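Local coordinates for hypothetical protein BACOVA_04980 (Bacteroides ovatus, PDB 3UFI) that is probably a fimbrial subunit that builds or decorates pili on the bacterial surface and so takes part in cell adhesion, at residues T47-E52 with T97-Y102; L184-S189 with P205-S210; I21-N26 with E281-E286. All blocks are in the same frame, centred on the assembly; numbering follows the deposited sequence.

Contact 1: residues T47-E52 with T97-Y102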
ATOM      1  N   THR A  47       6.933  14.812   6.316  1.00 29.99           N
ATOM      2  CA  THR A  47       7.235  16.103   5.726  1.00 29.77           C
ATOM      3  C   THR A  47       6.356  17.198   6.354  1.00 33.40           C
ATOM      4  O   THR A  47       5.138  17.035   6.445  1.00 31.84           O
ATOM      5  CB  THR A  47       7.019  16.028   4.200  1.00 32.42           C
ATOM      6  OG1 THR A  47       7.841  14.992   3.668  1.00 32.53           O
ATOM      7  CG2 THR A  47       7.336  17.337   3.479  1.00 27.10           C
ATOM      8  N   VAL A  48       6.983  18.330   6.710  1.00 30.60           N
ATOM      9  CA  VAL A  48       6.299  19.543   7.167  1.00 30.89           C
ATOM     10  C   VAL A  48       5.949  20.302   5.889  1.00 38.17           C
ATOM     11  O   VAL A  48       6.839  20.807   5.203  1.00 36.21           O
ATOM     12  CB  VAL A  48       7.109  20.371   8.178  1.00 33.74           C
ATOM     13  CG1 VAL A  48       6.368  21.660   8.533  1.00 34.15           C
ATOM     14  CG2 VAL A  48       7.394  19.549   9.431  1.00 32.48           C
ATOM     15  N   GLU A  49       4.669  20.239   5.511  1.00 40.05           N
ATOM     16  CA  GLU A  49       4.128  20.805   4.278  1.00 44.01           C
ATOM     17  C   GLU A  49       3.971  22.313   4.386  1.00 54.34           C
ATOM     18  O   GLU A  49       4.510  23.050   3.564  1.00 56.37           O
ATOM     19  CB  GLU A  49       2.778  20.131   3.923  1.00 45.63           C
ATOM     20  CG  GLU A  49       1.992  20.862   2.841  1.00 64.71           C
ATOM     21  CD  GLU A  49       0.730  20.198   2.332  1.00 96.69           C
ATOM     22  OE1 GLU A  49       0.770  18.980   2.043  1.00101.30           O
ATOM     23  OE2 GLU A  49      -0.282  20.916   2.152  1.00 93.38           O
ATOM     24  N   ALA A  50       3.234  22.758   5.397  1.00 53.92           N
ATOM     25  CA  ALA A  50       2.914  24.155   5.635  1.00 55.20           C
ATOM     26  C   ALA A  50       3.021  24.516   7.097  1.00 60.16           C
ATOM     27  O   ALA A  50       2.725  23.707   7.971  1.00 55.53           O
ATOM     28  CB  ALA A  50       1.499  24.462   5.141  1.00 56.12           C
ATOM     29  N   ASP A  51       3.489  25.751   7.322  1.00 62.50           N
ATOM     30  CA  ASP A  51       3.622  26.492   8.564  1.00 65.01           C
ATOM     31  C   ASP A  51       2.678  27.665   8.367  1.00 74.90           C
ATOM     32  O   ASP A  51       2.942  28.523   7.519  1.00 74.72           O
ATOM     33  CB  ASP A  51       5.103  26.907   8.766  1.00 67.21           C
ATOM     34  CG  ASP A  51       5.446  27.715  10.016  1.00 78.21           C
ATOM     35  OD1 ASP A  51       4.531  28.355  10.590  1.00 78.29           O
ATOM     36  OD2 ASP A  51       6.634  27.713  10.418  1.00 85.37           O
ATOM     37  N   GLU A  52       1.523  27.647   9.053  1.00 76.27           N
ATOM     38  CA  GLU A  52       0.478  28.663   8.886  1.00 79.01           C
ATOM     39  C   GLU A  52       0.901  30.055   9.393  1.00 88.58           C
ATOM     40  O   GLU A  52       0.360  31.051   8.909  1.00 89.52           O
ATOM     41  CB  GLU A  52      -0.836  28.216   9.544  1.00 80.33           C
ATOM     42  CG  GLU A  52      -1.804  27.532   8.588  1.00 91.55           C
ATOM     43  CD  GLU A  52      -1.366  26.215   7.969  1.00113.12           C
ATOM     44  OE1 GLU A  52      -1.257  25.211   8.709  1.00103.65           O
ATOM     45  OE2 GLU A  52      -1.179  26.178   6.731  1.00108.56           O
ATOM     46  N   THR A  97       0.707  21.802   8.711  1.00 32.26           N
ATOM     47  CA  THR A  97       0.215  20.710   7.903  1.00 31.02           C
ATOM     48  C   THR A  97       1.391  19.776   7.687  1.00 32.18           C
ATOM     49  O   THR A  97       2.463  20.219   7.283  1.00 30.44           O
ATOM     50  CB  THR A  97      -0.422  21.162   6.593  1.00 37.04           C
ATOM     51  OG1 THR A  97      -1.518  22.018   6.892  1.00 38.89           O
ATOM     52  CG2 THR A  97      -0.908  19.976   5.752  1.00 30.85           C
ATOM     53  N   LEU A  98       1.197  18.492   7.986  1.00 28.90           N
ATOM     54  CA  LEU A  98       2.235  17.479   7.807  1.00 28.33           C
ATOM     55  C   LEU A  98       1.714  16.347   6.979  1.00 32.25           C
ATOM     56  O   LEU A  98       0.550  15.987   7.110  1.00 33.38           O
ATOM     57  CB  LEU A  98       2.711  16.914   9.176  1.00 27.58           C
ATOM     58  CG  LEU A  98       3.871  17.614   9.898  1.00 29.97           C
ATOM     59  CD1 LEU A  98       3.474  19.016  10.394  1.00 28.51           C
ATOM     60  CD2 LEU A  98       4.328  16.783  11.089  1.00 30.19           C
ATOM     61  N   ASN A  99       2.567  15.770   6.137  1.00 28.69           N
ATOM     62  CA  ASN A  99       2.256  14.618   5.279  0.50 27.92           C
ATOM     63  C   ASN A  99       3.115  13.464   5.682  1.00 30.48           C
ATOM     64  O   ASN A  99       4.232  13.694   6.152  1.00 29.28           O
ATOM     65  CB  ASN A  99       2.526  14.910   3.785  0.50 27.51           C
ATOM     66  CG  ASN A  99       1.812  16.079   3.198  0.50 41.51           C
ATOM     67  OD1 ASN A  99       0.609  16.268   3.381  0.50 34.60           O
ATOM     68  ND2 ASN A  99       2.540  16.860   2.424  0.50 35.99           N
ATOM     69  N   ALA A 100       2.659  12.241   5.479  1.00 27.28           N
ATOM     70  CA  ALA A 100       3.497  11.095   5.771  1.00 26.43           C
ATOM     71  C   ALA A 100       3.185   9.986   4.786  1.00 27.87           C
ATOM     72  O   ALA A 100       2.101   9.964   4.212  1.00 25.68           O
ATOM     73  CB  ALA A 100       3.300  10.636   7.216  1.00 26.68           C
ATOM     74  N   TYR A 101       4.155   9.093   4.543  1.00 26.45           N
ATOM     75  CA  TYR A 101       3.926   7.985   3.621  1.00 25.21           C
ATOM     76  C   TYR A 101       4.719   6.784   4.079  1.00 29.62           C
ATOM     77  O   TYR A 101       5.674   6.919   4.821  1.00 29.75           O
ATOM     78  CB  TYR A 101       4.296   8.382   2.173  1.00 24.81           C
ATOM     79  CG  TYR A 101       5.790   8.377   1.954  1.00 24.80           C
ATOM     80  CD1 TYR A 101       6.570   9.480   2.305  1.00 24.94           C
ATOM     81  CD2 TYR A 101       6.443   7.237   1.484  1.00 24.49           C
ATOM     82  CE1 TYR A 101       7.952   9.457   2.167  1.00 24.06           C
ATOM     83  CE2 TYR A 101       7.831   7.203   1.350  1.00 25.30           C
ATOM     84  CZ  TYR A 101       8.580   8.316   1.695  1.00 30.06           C
ATOM     85  OH  TYR A 101       9.949   8.289   1.573  1.00 27.07           O
ATOM     86  N   TYR A 102       4.321   5.616   3.616  1.00 26.66           N
ATOM     87  CA  TYR A 102       4.964   4.329   3.845  1.00 24.75           C
ATOM     88  C   TYR A 102       5.035   3.612   2.490  1.00 27.99           C
ATOM     89  O   TYR A 102       4.092   3.762   1.728  1.00 29.03           O
ATOM     90  CB  TYR A 102       4.147   3.503   4.879  1.00 24.18           C
ATOM     91  CG  TYR A 102       4.511   2.031   4.917  1.00 24.19           C
ATOM     92  CD1 TYR A 102       3.962   1.129   4.000  1.00 25.61           C
ATOM     93  CD2 TYR A 102       5.444   1.544   5.835  1.00 23.34           C
ATOM     94  CE1 TYR A 102       4.356  -0.207   3.974  1.00 24.45           C
ATOM     95  CE2 TYR A 102       5.841   0.205   5.818  1.00 23.13           C
ATOM     96  CZ  TYR A 102       5.304  -0.660   4.879  1.00 30.62           C
ATOM     97  OH  TYR A 102       5.663  -1.981   4.873  1.00 33.33           O
TER
HETATM   98  O   HOH W   1      -3.300  23.236   9.513  1.00 52.44           O
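T47 and N99 face each other as a hydrogen-bonded antiparallel pair, and two residues further on E49 and A50 both sit opposite T97, a classic beta bulge between strands 43-51 and 95-102 of the fimbrillin-like fold. The pair at T47 is closed by both bonds: T47 N gives to N99 O at 2.9 Å, nearly straight at 175°, and N99 N returns one to T47 O. At the bulge T97 O takes two donors from the same face of its carbonyl plane, E49 N at 2.8 Å and A50 N at a longer 3.3 Å. T97 N answers by donating to A50 O. V48 and L98 lie side by side on the face away from the side chains of T47 and N99, CG2 of V48 4.0 Å from CG of L98. The bulge turns E49 toward the partner strand; with CG anti to the backbone N (chi1 167°), its extended chain runs alongside T97 and brings OE1 to N99. T47 OG1 is bonded to N65 N. In one of two conformers, N99 OD1 accepts from Q141 NE2 on the neighbouring strand. In the same conformer N99 ND2 reaches the anti lone pair of E49 OE1 at 2.8 Å, the planes 56° apart.

Contact 2: residues L184-S189 with P205-S210. With SO4 (sulfate ion), chain B.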
ATOM      1  N   LEU A 184      -2.428  -6.187 -17.963  1.00 33.20           N
ATOM      2  CA  LEU A 184      -2.617  -5.140 -16.949  1.00 32.17           C
ATOM      3  C   LEU A 184      -1.502  -4.106 -17.065  1.00 33.97           C
ATOM      4  O   LEU A 184      -0.406  -4.446 -17.522  1.00 32.40           O
ATOM      5  CB  LEU A 184      -2.633  -5.725 -15.527  1.00 31.66           C
ATOM      6  CG  LEU A 184      -3.811  -6.616 -15.157  1.00 36.14           C
ATOM      7  CD1 LEU A 184      -3.486  -7.412 -13.904  1.00 35.95           C
ATOM      8  CD2 LEU A 184      -5.083  -5.799 -14.971  1.00 34.95           C
ATOM      9  N   GLN A 185      -1.753  -2.854 -16.641  1.00 29.65           N
ATOM     10  CA  GLN A 185      -0.684  -1.861 -16.641  1.00 29.12           C
ATOM     11  C   GLN A 185       0.115  -2.075 -15.339  1.00 32.18           C
ATOM     12  O   GLN A 185      -0.371  -1.782 -14.245  1.00 30.25           O
ATOM     13  CB  GLN A 185      -1.222  -0.424 -16.797  1.00 30.67           C
ATOM     14  CG  GLN A 185      -0.121   0.645 -16.687  1.00 43.97           C
ATOM     15  CD  GLN A 185       0.973   0.608 -17.748  1.00 53.41           C
ATOM     16  OE1 GLN A 185       2.065   0.041 -17.544  1.00 41.89           O
ATOM     17  NE2 GLN A 185       0.736   1.300 -18.860  1.00 38.66           N
ATOM     18  N   LEU A 186       1.328  -2.636 -15.469  1.00 29.24           N
ATOM     19  CA  LEU A 186       2.162  -3.001 -14.329  1.00 28.18           C
ATOM     20  C   LEU A 186       3.035  -1.862 -13.820  1.00 34.24           C
ATOM     21  O   LEU A 186       3.441  -1.863 -12.652  1.00 33.17           O
ATOM     22  CB  LEU A 186       3.013  -4.219 -14.695  1.00 28.09           C
ATOM     23  CG  LEU A 186       2.205  -5.473 -15.131  1.00 30.65           C
ATOM     24  CD1 LEU A 186       3.127  -6.644 -15.395  1.00 29.44           C
ATOM     25  CD2 LEU A 186       1.160  -5.856 -14.091  1.00 30.82           C
ATOM     26  N   GLU A 187       3.268  -0.864 -14.661  1.00 32.74           N
ATOM     27  CA  GLU A 187       4.057   0.289 -14.255  1.00 32.76           C
ATOM     28  C   GLU A 187       3.158   1.422 -13.752  1.00 33.34           C
ATOM     29  O   GLU A 187       2.087   1.669 -14.298  1.00 33.46           O
ATOM     30  CB  GLU A 187       4.912   0.765 -15.443  1.00 34.70           C
ATOM     31  CG  GLU A 187       6.021   1.733 -15.062  1.00 47.16           C
ATOM     32  CD  GLU A 187       6.840   2.279 -16.218  1.00 67.69           C
ATOM     33  OE1 GLU A 187       6.730   1.743 -17.346  1.00 55.11           O
ATOM     34  OE2 GLU A 187       7.612   3.236 -15.985  1.00 66.57           O
ATOM     35  N   GLY A 188       3.655   2.157 -12.777  1.00 29.26           N
ATOM     36  CA  GLY A 188       2.954   3.305 -12.237  1.00 29.30           C
ATOM     37  C   GLY A 188       3.816   4.125 -11.313  1.00 34.83           C
ATOM     38  O   GLY A 188       5.040   3.969 -11.274  1.00 34.49           O
ATOM     39  N   SER A 189       3.174   5.036 -10.582  1.00 30.77           N
ATOM     40  CA  SER A 189       3.888   5.924  -9.690  1.00 30.10           C
ATOM     41  C   SER A 189       3.057   6.286  -8.476  1.00 34.09           C
ATOM     42  O   SER A 189       1.820   6.254  -8.530  1.00 32.98           O
ATOM     43  CB  SER A 189       4.316   7.186 -10.437  1.00 32.62           C
ATOM     44  OG  SER A 189       3.220   7.996 -10.825  1.00 36.06           O
ATOM     45  N   PRO A 205      -0.814  -4.445 -23.843  1.00 39.17           N
ATOM     46  CA  PRO A 205      -1.511  -5.742 -23.982  1.00 38.04           C
ATOM     47  C   PRO A 205      -0.648  -6.983 -23.778  1.00 41.92           C
ATOM     48  O   PRO A 205      -1.185  -8.029 -23.421  1.00 41.21           O
ATOM     49  CB  PRO A 205      -2.054  -5.712 -25.421  1.00 40.91           C
ATOM     50  CG  PRO A 205      -1.269  -4.657 -26.124  1.00 45.96           C
ATOM     51  CD  PRO A 205      -0.970  -3.633 -25.072  1.00 41.17           C
ATOM     52  N   ASN A 206       0.665  -6.880 -23.993  1.00 39.18           N
ATOM     53  CA  ASN A 206       1.574  -8.025 -23.869  1.00 38.96           C
ATOM     54  C   ASN A 206       2.241  -8.113 -22.497  1.00 40.96           C
ATOM     55  O   ASN A 206       3.148  -8.931 -22.323  1.00 41.78           O
ATOM     56  CB  ASN A 206       2.639  -7.988 -24.982  1.00 40.80           C
ATOM     57  CG  ASN A 206       2.028  -7.954 -26.361  1.00 57.07           C
ATOM     58  OD1 ASN A 206       1.075  -8.679 -26.670  1.00 49.48           O
ATOM     59  ND2 ASN A 206       2.505  -7.046 -27.180  1.00 55.26           N
ATOM     60  N   SER A 207       1.788  -7.317 -21.514  1.00 35.08           N
ATOM     61  CA  SER A 207       2.346  -7.398 -20.153  1.00 33.31           C
ATOM     62  C   SER A 207       1.934  -8.736 -19.513  1.00 36.45           C
ATOM     63  O   SER A 207       0.915  -9.319 -19.882  1.00 34.44           O
ATOM     64  CB  SER A 207       1.872  -6.232 -19.295  1.00 33.98           C
ATOM     65  OG  SER A 207       0.546  -6.482 -18.863  1.00 38.70           O
ATOM     66  N   GLU A 208       2.735  -9.225 -18.573  1.00 33.58           N
ATOM     67  CA  GLU A 208       2.447 -10.483 -17.923  1.00 32.63           C
ATOM     68  C   GLU A 208       2.923 -10.459 -16.492  1.00 34.83           C
ATOM     69  O   GLU A 208       4.081 -10.150 -16.241  1.00 35.80           O
ATOM     70  CB  GLU A 208       3.121 -11.632 -18.694  1.00 35.05           C
ATOM     71  CG  GLU A 208       2.673 -13.025 -18.280  1.00 48.11           C
ATOM     72  CD  GLU A 208       3.440 -14.119 -19.001  1.00 71.72           C
ATOM     73  OE1 GLU A 208       3.186 -14.326 -20.210  1.00 69.17           O
ATOM     74  OE2 GLU A 208       4.328 -14.739 -18.369  1.00 57.56           O
ATOM     75  N   LEU A 209       2.030 -10.782 -15.556  1.00 29.51           N
ATOM     76  CA  LEU A 209       2.360 -10.938 -14.149  1.00 29.90           C
ATOM     77  C   LEU A 209       2.119 -12.415 -13.826  1.00 34.41           C
ATOM     78  O   LEU A 209       1.092 -12.962 -14.228  1.00 35.44           O
ATOM     79  CB  LEU A 209       1.529  -9.969 -13.260  1.00 29.64           C
ATOM     80  CG  LEU A 209       1.736 -10.059 -11.750  1.00 34.95           C
ATOM     81  CD1 LEU A 209       1.701  -8.680 -11.113  1.00 35.27           C
ATOM     82  CD2 LEU A 209       0.694 -10.983 -11.098  1.00 36.75           C
ATOM     83  N   SER A 210       3.072 -13.076 -13.168  1.00 30.57           N
ATOM     84  CA  SER A 210       2.909 -14.492 -12.840  1.00 31.04           C
ATOM     85  C   SER A 210       3.323 -14.779 -11.419  1.00 35.33           C
ATOM     86  O   SER A 210       4.196 -14.102 -10.878  1.00 34.30           O
ATOM     87  CB  SER A 210       3.666 -15.396 -13.814  1.00 34.41           C
ATOM     88  OG  SER A 210       5.070 -15.241 -13.751  1.00 45.27           O
TER
HETATM   89  S   SO4 B 321       3.352  -4.081 -24.766  1.00103.50           S
HETATM   90  O1  SO4 B 321       2.058  -4.718 -24.796  1.00102.56           O
HETATM   91  O2  SO4 B 321       3.992  -4.362 -23.478  1.00102.91           O
HETATM   92  O3  SO4 B 321       4.174  -4.626 -25.857  1.00105.17           O
HETATM   93  O4  SO4 B 321       3.177  -2.633 -24.952  1.00103.84           O
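A serine hydroxyl, S207 OG, makes the one direct hydrogen bond between these two irregular segments, donating to the backbone carbonyl of L184 at 2.6 Å. The contact lies between two loops of the fimbrillin-like fold, joining the approach to strand 189-191 to the loop that follows strand 197-198. The hydroxyl lies in the carbonyl plane on a lone pair of L184 O, with a C=O...OG angle of 137°. It gets there because OG stands between the backbone N and the carbonyl carbon (chi1 78°), while CB passes 3.4 Å from L184 O. Backbone bonds of S207 with S183 and of L209 with L181 hold the second segment beside the chain that leads into L184. Next to the polar bond, L186 points toward the second segment and touches it with both branches. One, CD1, lies 3.7 Å from E208 O and also reaches the CB of S207; the other, CD2, meets CD1 of L209 at 4.1 Å, the two leucines crossing obliquely. An alanine at S207 would probably leave L184 O without its hydroxyl donor, although the backbone bonds and the CB contact with L186 would remain. At the exposed corner before S207, a sulfate ion, probably from the crystallisation liquor, takes two hydrogen bonds from N206, with P205 alongside. N206 N donates to sulfate O1 at 2.7 Å with an angle of 165°, and the longer bond runs from N206 ND2 to sulfate O3 at 3.2 Å.

Contact 3: residues I21-N26 with E281-E286; sequences INEVVN and EDWIVE
V24 and V285 bury the most surface in this contact, followed by W283; here the C-terminal end of strand 16-25 meets the segment near the C-terminus of the fimbrillin-like chain. V24 N donates to W283 O at 2.9 Å, the donor tilted 32° from the carbonyl plane. CG2 of V24, anti to the carbonyl carbon with CG1 anti to the backbone N (chi1 179°), rests 3.6 Å from CB of D282, the two side chains at about a right angle; the carboxylate of D282 is bonded to T31 on the adjacent strand. The two methyls of V285 meet different groups: CG1 lies 3.8 Å from E23 OE1, and CG2 3.8 Å from V24 O. The E23 carboxylate is itself bonded to H157 NE2, and the ring of H157 stacks on that of W283. CB of W283 meets CB of E23 at 4.2 Å. Beyond V285, N26 ND2 donates to V285 O at 3.0 Å from above the carbonyl plane, 39° out of it. Water 2 accepts from V285 N at 2.6 Å and lies within donating distance of both V24 O and N26 OD1. The backbones diverge after V24, so the bonding passes from a direct main-chain bond to a water and an asparagine amide; with valine methyls against neighbouring polar groups, this is consistent with a contact that is not a purely apolar core.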
ATOM      1  N   ILE A  21      -3.801   2.907  10.477  1.00 28.22           N
ATOM      2  CA  ILE A  21      -3.990   2.499   9.078  1.00 27.17           C
ATOM      3  C   ILE A  21      -5.468   2.198   8.903  1.00 30.33           C
ATOM      4  O   ILE A  21      -6.029   1.508   9.749  1.00 28.65           O
ATOM      5  CB  ILE A  21      -3.094   1.314   8.626  1.00 29.31           C
ATOM      6  CG1 ILE A  21      -1.596   1.630   8.854  1.00 28.61           C
ATOM      7  CG2 ILE A  21      -3.355   0.993   7.136  1.00 28.88           C
ATOM      8  CD1 ILE A  21      -0.641   0.393   8.727  1.00 28.64           C
ATOM      9  N   ASN A  22      -6.112   2.724   7.839  1.00 29.04           N
ATOM     10  CA  ASN A  22      -7.533   2.409   7.595  1.00 29.66           C
ATOM     11  C   ASN A  22      -7.629   1.137   6.803  1.00 34.02           C
ATOM     12  O   ASN A  22      -7.158   1.071   5.665  1.00 32.98           O
ATOM     13  CB  ASN A  22      -8.283   3.534   6.881  1.00 30.59           C
ATOM     14  CG  ASN A  22      -8.345   4.799   7.687  1.00 46.58           C
ATOM     15  OD1 ASN A  22      -8.201   4.785   8.906  1.00 42.47           O
ATOM     16  ND2 ASN A  22      -8.569   5.913   7.026  1.00 40.48           N
ATOM     17  N   GLU A  23      -8.200   0.107   7.420  1.00 31.62           N
ATOM     18  CA  GLU A  23      -8.348  -1.184   6.768  1.00 30.94           C
ATOM     19  C   GLU A  23      -9.370  -2.043   7.472  1.00 35.19           C
ATOM     20  O   GLU A  23      -9.765  -1.768   8.606  1.00 34.44           O
ATOM     21  CB  GLU A  23      -7.000  -1.930   6.663  1.00 31.16           C
ATOM     22  CG  GLU A  23      -6.243  -2.074   7.970  1.00 36.48           C
ATOM     23  CD  GLU A  23      -4.893  -2.734   7.789  1.00 50.89           C
ATOM     24  OE1 GLU A  23      -4.153  -2.349   6.853  1.00 42.54           O
ATOM     25  OE2 GLU A  23      -4.575  -3.643   8.586  1.00 49.11           O
ATOM     26  N   VAL A  24      -9.795  -3.099   6.781  1.00 35.53           N
ATOM     27  CA  VAL A  24     -10.754  -4.061   7.312  1.00 37.08           C
ATOM     28  C   VAL A  24     -10.053  -4.910   8.358  1.00 44.68           C
ATOM     29  O   VAL A  24      -8.995  -5.494   8.116  1.00 42.38           O
ATOM     30  CB  VAL A  24     -11.412  -4.936   6.211  1.00 40.35           C
ATOM     31  CG1 VAL A  24     -12.390  -5.950   6.821  1.00 40.43           C
ATOM     32  CG2 VAL A  24     -12.118  -4.071   5.169  1.00 39.92           C
ATOM     33  N   VAL A  25     -10.646  -4.926   9.537  1.00 47.23           N
ATOM     34  CA  VAL A  25     -10.240  -5.753  10.662  1.00 50.21           C
ATOM     35  C   VAL A  25     -11.144  -6.993  10.560  1.00 59.74           C
ATOM     36  O   VAL A  25     -12.372  -6.882  10.715  1.00 60.06           O
ATOM     37  CB  VAL A  25     -10.377  -4.987  11.994  1.00 55.25           C
ATOM     38  CG1 VAL A  25      -9.739  -5.775  13.127  1.00 55.84           C
ATOM     39  CG2 VAL A  25      -9.762  -3.594  11.890  1.00 54.44           C
ATOM     40  N   ASN A  26     -10.555  -8.136  10.176  1.00 58.36           N
ATOM     41  CA  ASN A  26     -11.293  -9.373   9.904  1.00 60.10           C
ATOM     42  C   ASN A  26     -12.047  -9.917  11.136  1.00 66.72           C
ATOM     43  O   ASN A  26     -13.192 -10.361  10.981  1.00 67.11           O
ATOM     44  CB  ASN A  26     -10.363 -10.441   9.320  1.00 61.45           C
ATOM     45  CG  ASN A  26      -9.630  -9.985   8.076  1.00 81.73           C
ATOM     46  OD1 ASN A  26     -10.241  -9.626   7.058  1.00 74.29           O
ATOM     47  ND2 ASN A  26      -8.298  -9.963   8.141  1.00 74.22           N
ATOM     48  N   GLU A 281     -14.776  -4.547  -2.179  1.00 38.50           N
ATOM     49  CA  GLU A 281     -14.514  -4.494  -0.747  1.00 37.49           C
ATOM     50  C   GLU A 281     -13.640  -3.314  -0.381  1.00 41.50           C
ATOM     51  O   GLU A 281     -13.023  -2.681  -1.253  1.00 39.27           O
ATOM     52  CB  GLU A 281     -13.810  -5.793  -0.322  1.00 37.94           C
ATOM     53  CG  GLU A 281     -14.651  -7.047  -0.521  1.00 52.51           C
ATOM     54  CD  GLU A 281     -15.597  -7.437   0.605  1.00 91.75           C
ATOM     55  OE1 GLU A 281     -16.080  -6.540   1.336  1.00 93.42           O
ATOM     56  OE2 GLU A 281     -15.878  -8.651   0.737  1.00 95.02           O
ATOM     57  N   ASP A 282     -13.540  -3.042   0.938  1.00 39.45           N
ATOM     58  CA  ASP A 282     -12.578  -2.074   1.444  1.00 39.12           C
ATOM     59  C   ASP A 282     -11.240  -2.826   1.524  1.00 40.63           C
ATOM     60  O   ASP A 282     -11.139  -3.938   1.003  1.00 40.90           O
ATOM     61  CB  ASP A 282     -13.017  -1.473   2.794  1.00 42.72           C
ATOM     62  CG  ASP A 282     -14.217  -0.553   2.720  1.00 57.96           C
ATOM     63  OD1 ASP A 282     -14.300   0.240   1.754  1.00 60.73           O
ATOM     64  OD2 ASP A 282     -15.041  -0.581   3.656  1.00 63.55           O
ATOM     65  N   TRP A 283     -10.222  -2.257   2.157  1.00 35.46           N
ATOM     66  CA  TRP A 283      -8.926  -2.905   2.184  1.00 33.31           C
ATOM     67  C   TRP A 283      -8.859  -4.131   3.079  1.00 42.16           C
ATOM     68  O   TRP A 283      -8.674  -4.050   4.300  1.00 40.92           O
ATOM     69  CB  TRP A 283      -7.821  -1.942   2.545  1.00 29.64           C
ATOM     70  CG  TRP A 283      -6.483  -2.454   2.120  1.00 28.84           C
ATOM     71  CD1 TRP A 283      -5.608  -3.184   2.867  1.00 30.90           C
ATOM     72  CD2 TRP A 283      -5.911  -2.361   0.808  1.00 27.60           C
ATOM     73  NE1 TRP A 283      -4.464  -3.426   2.146  1.00 29.24           N
ATOM     74  CE2 TRP A 283      -4.626  -2.938   0.873  1.00 30.36           C
ATOM     75  CE3 TRP A 283      -6.336  -1.786  -0.403  1.00 28.26           C
ATOM     76  CZ2 TRP A 283      -3.757  -2.963  -0.230  1.00 29.47           C
ATOM     77  CZ3 TRP A 283      -5.464  -1.784  -1.483  1.00 28.90           C
ATOM     78  CH2 TRP A 283      -4.192  -2.367  -1.391  1.00 29.03           C
ATOM     79  N   ILE A 284      -8.943  -5.277   2.405  1.00 44.52           N
ATOM     80  CA  ILE A 284      -8.855  -6.629   2.941  1.00 46.87           C
ATOM     81  C   ILE A 284      -7.382  -6.992   3.133  1.00 52.07           C
ATOM     82  O   ILE A 284      -6.560  -6.776   2.219  1.00 50.59           O
ATOM     83  CB  ILE A 284      -9.556  -7.645   1.975  1.00 51.24           C
ATOM     84  CG1 ILE A 284     -11.080  -7.394   1.882  1.00 53.73           C
ATOM     85  CG2 ILE A 284      -9.234  -9.126   2.369  1.00 51.88           C
ATOM     86  CD1 ILE A 284     -11.864  -8.488   1.010  1.00 70.41           C
ATOM     87  N   VAL A 285      -7.069  -7.572   4.302  1.00 50.05           N
ATOM     88  CA  VAL A 285      -5.731  -8.037   4.655  1.00 51.17           C
ATOM     89  C   VAL A 285      -5.815  -9.518   5.050  1.00 62.11           C
ATOM     90  O   VAL A 285      -6.854  -9.968   5.554  1.00 61.93           O
ATOM     91  CB  VAL A 285      -5.024  -7.184   5.755  1.00 53.51           C
ATOM     92  CG1 VAL A 285      -4.781  -5.748   5.289  1.00 52.42           C
ATOM     93  CG2 VAL A 285      -5.775  -7.220   7.083  1.00 53.30           C
ATOM     94  N   GLU A 286      -4.717 -10.268   4.825  1.00 63.27           N
ATOM     95  CA  GLU A 286      -4.622 -11.683   5.192  1.00 65.47           C
ATOM     96  C   GLU A 286      -4.394 -11.797   6.703  1.00 72.38           C
ATOM     97  O   GLU A 286      -3.532 -11.095   7.241  1.00 72.35           O
ATOM     98  CB  GLU A 286      -3.498 -12.381   4.401  1.00 66.82           C
TER
HETATM   99  O   HOH W   2      -8.955  -7.421   6.049  1.00 55.88           O

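Overall arrangement
Contacts 1 and 3 reach the same mixed sheet, their centres 25 Å apart, whereas contact 2 joins two loops elsewhere, about 32 Å from contact 1 and 24 Å from contact 3 between centres. None of the three touches another, and each is only partly buried. Contact 3 lies nearest the centre of the chain and spans it almost from end to end; contacts 1 and 2 follow one another within that span. The chemistry follows the setting: regular strand pairing with a bulge in contact 1, one hydroxyl-to-carbonyl bond beside leucine packing in contact 2, and a strand meeting an irregular tail through mixed main-chain, amide and water bonds in contact 3.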